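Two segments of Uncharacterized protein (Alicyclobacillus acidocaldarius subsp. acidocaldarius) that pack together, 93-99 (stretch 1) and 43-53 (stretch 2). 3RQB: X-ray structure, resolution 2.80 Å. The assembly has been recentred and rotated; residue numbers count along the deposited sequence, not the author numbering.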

# COMPACT_ATOMS: atom_id res chain seq x y z
N HIS B 93 -6.04 9.77 11.78
CA HIS B 93 -5.40 8.46 11.63
C HIS B 93 -5.90 7.41 12.63
O HIS B 93 -5.93 7.68 13.84
CB HIS B 93 -3.89 8.56 11.80
CG HIS B 93 -3.17 9.18 10.64
ND1 HIS B 93 -3.19 10.54 10.39
CD2 HIS B 93 -2.38 8.63 9.69
CE1 HIS B 93 -2.46 10.80 9.32
NE2 HIS B 93 -1.96 9.66 8.88
N PHE B 94 -6.24 6.22 12.14
CA PHE B 94 -6.73 5.13 13.01
C PHE B 94 -5.80 3.93 13.04
O PHE B 94 -5.15 3.61 12.05
CB PHE B 94 -8.11 4.65 12.55
CG PHE B 94 -9.24 5.53 12.98
CD1 PHE B 94 -9.58 6.65 12.24
CD2 PHE B 94 -9.97 5.23 14.12
CE1 PHE B 94 -10.63 7.47 12.64
CE2 PHE B 94 -11.02 6.04 14.52
CZ PHE B 94 -11.35 7.17 13.78
N THR B 95 -5.77 3.26 14.19
CA THR B 95 -5.03 1.99 14.33
C THR B 95 -6.00 0.91 14.79
O THR B 95 -6.67 1.05 15.81
CB THR B 95 -3.87 2.11 15.34
OG1 THR B 95 -2.75 2.75 14.72
CG2 THR B 95 -3.46 0.73 15.84
N LEU B 96 -6.10 -0.18 14.04
CA LEU B 96 -7.09 -1.19 14.38
C LEU B 96 -6.54 -2.59 14.51
O LEU B 96 -5.54 -2.97 13.87
CB LEU B 96 -8.25 -1.19 13.38
CG LEU B 96 -8.77 0.17 12.96
CD1 LEU B 96 -7.99 0.67 11.76
CD2 LEU B 96 -10.24 0.08 12.64
N THR B 97 -7.21 -3.36 15.36
CA THR B 97 -6.81 -4.70 15.70
C THR B 97 -8.03 -5.59 15.87
O THR B 97 -8.97 -5.22 16.58
CB THR B 97 -6.00 -4.68 17.00
OG1 THR B 97 -4.99 -3.67 16.92
CG2 THR B 97 -5.37 -6.03 17.27
N MSE B 98 -8.01 -6.76 15.24
CA MSE B 98 -9.10 -7.72 15.36
C MSE B 98 -8.64 -8.98 16.08
O MSE B 98 -7.69 -9.63 15.65
CB MSE B 98 -9.66 -8.09 13.99
CG MSE B 98 -10.70 -9.21 14.03
SE MSE B 98 -11.18 -9.89 12.27
CE MSE B 98 -11.81 -8.21 11.43
N MSE B 99 -9.31 -9.33 17.17
CA MSE B 99 -8.96 -10.51 17.96
C MSE B 99 -10.08 -11.53 18.04
O MSE B 99 -11.25 -11.17 18.13
CB MSE B 99 -8.56 -10.09 19.38
CG MSE B 99 -7.18 -9.46 19.45
SE MSE B 99 -7.01 -8.20 20.91
CE MSE B 99 -8.35 -6.87 20.34
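Stretch 2, residues 43-53: ITAATMLKAAM

The methyl of Ala52 sits squarely over one face of the Phe94 ring. Its CB lies 3.7 Å from the centroid of the Phe94 ring, 15° off the ring normal, which is the geometry of a CH-pi contact. CG of Phe94 is 3.7 Å from CB of Ala52.

Stretch 2, 43-53, is helical throughout; the helix begins earlier in the chain. It lies across strand 93-99, which extends beyond the stretch in both directions. The two axes approach to 9.2 Å. Their N-to-C directions make an angle of 127°, so the helix runs obliquely against the strand, closer to antiparallel than to parallel. In register, CA of Phe94 is 6.8 Å from CA of Ala52, and CA of Leu96 is 7.2 Å from CA of Met48. Met98 reaches the earlier turn at Thr44 and Thr47.

Strand alternation sets the pattern. Phe94, Leu96 and Met98 point toward the helix, while Thr97 points away. Leu96 packs closest to the helix backbone, with CD2 3.1 Å from O of Met48. The same CD2 is 3.8 Å from CB of Ala51 and 4.1 Å from CB of Ala52.

Met48 and Met98 are both selenomethionines. The CA-to-CB bond of Met48 points sideways, but the end of its side chain comes nearer the strand. Its SE is 3.6 Å from CE of Met98, and its CE is 4.2 Å from CB of Leu96. CE of Met98 also lies 4.0 Å from CG2 of Thr44 and 4.0 Å from CG2 of Thr47.

No hydrogen bond crosses the contact. Thr47 OG1 donates to O of Ile43 at 2.9 Å, within the helix. The packing buries 392 Å², both sides summed.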

# COMPACT_ATOMS: atom_id res chain seq x y z
N ILE B 43 -13.89 -8.70 2.53
CA ILE B 43 -14.92 -8.52 3.53
C ILE B 43 -14.30 -8.20 4.87
O ILE B 43 -14.82 -7.40 5.64
CB ILE B 43 -15.80 -9.75 3.68
CG1 ILE B 43 -17.21 -9.29 4.03
CG2 ILE B 43 -15.24 -10.69 4.74
CD1 ILE B 43 -17.61 -8.03 3.29
N THR B 44 -13.17 -8.84 5.14
CA THR B 44 -12.45 -8.62 6.38
C THR B 44 -11.95 -7.18 6.42
O THR B 44 -11.93 -6.55 7.47
CB THR B 44 -11.24 -9.54 6.48
OG1 THR B 44 -11.66 -10.90 6.36
CG2 THR B 44 -10.53 -9.33 7.81
N ALA B 45 -11.55 -6.68 5.26
CA ALA B 45 -11.01 -5.33 5.16
C ALA B 45 -12.12 -4.29 5.26
O ALA B 45 -11.96 -3.27 5.92
CB ALA B 45 -10.20 -5.16 3.87
N ALA B 46 -13.24 -4.55 4.58
CA ALA B 46 -14.43 -3.71 4.68
C ALA B 46 -14.83 -3.62 6.15
O ALA B 46 -15.00 -2.54 6.71
CB ALA B 46 -15.56 -4.28 3.85
N THR B 47 -14.96 -4.78 6.78
CA THR B 47 -15.15 -4.84 8.22
C THR B 47 -14.15 -3.99 9.02
O THR B 47 -14.56 -3.24 9.90
CB THR B 47 -15.10 -6.29 8.72
OG1 THR B 47 -16.23 -7.00 8.20
CG2 THR B 47 -15.13 -6.31 10.23
N MSE B 48 -12.86 -4.10 8.74
CA MSE B 48 -11.86 -3.29 9.43
C MSE B 48 -12.14 -1.80 9.30
O MSE B 48 -11.84 -1.03 10.21
CB MSE B 48 -10.44 -3.58 8.91
CG MSE B 48 -9.88 -4.93 9.35
SE MSE B 48 -9.92 -5.15 11.29
CE MSE B 48 -8.01 -5.01 11.64
N LEU B 49 -12.72 -1.40 8.17
CA LEU B 49 -12.98 0.02 7.88
C LEU B 49 -14.22 0.60 8.58
O LEU B 49 -14.20 1.74 9.08
CB LEU B 49 -13.09 0.22 6.36
CG LEU B 49 -13.34 1.64 5.86
CD1 LEU B 49 -12.18 2.56 6.21
CD2 LEU B 49 -13.59 1.62 4.36
N LYS B 50 -15.30 -0.18 8.61
CA LYS B 50 -16.52 0.24 9.27
C LYS B 50 -16.21 0.62 10.70
O LYS B 50 -16.72 1.61 11.20
CB LYS B 50 -17.57 -0.87 9.26
CG LYS B 50 -18.04 -1.25 7.87
CD LYS B 50 -18.44 -0.02 7.07
CE LYS B 50 -19.74 0.59 7.58
NZ LYS B 50 -20.12 1.79 6.78
N ALA B 51 -15.35 -0.17 11.34
CA ALA B 51 -15.00 0.06 12.74
C ALA B 51 -14.64 1.51 12.98
O ALA B 51 -15.22 2.16 13.84
CB ALA B 51 -13.85 -0.84 13.15
N ALA B 52 -13.69 2.02 12.19
CA ALA B 52 -13.24 3.40 12.30
C ALA B 52 -14.33 4.34 11.84
O ALA B 52 -14.54 5.40 12.43
CB ALA B 52 -11.97 3.62 11.48
N MSE B 53 -15.02 3.96 10.76
CA MSE B 53 -16.16 4.76 10.29
C MSE B 53 -17.24 4.95 11.37
O MSE B 53 -17.78 6.05 11.54
CB MSE B 53 -16.77 4.12 9.06
CG MSE B 53 -15.92 4.21 7.84
SE MSE B 53 -17.08 4.27 6.30
CE MSE B 53 -17.74 6.10 6.55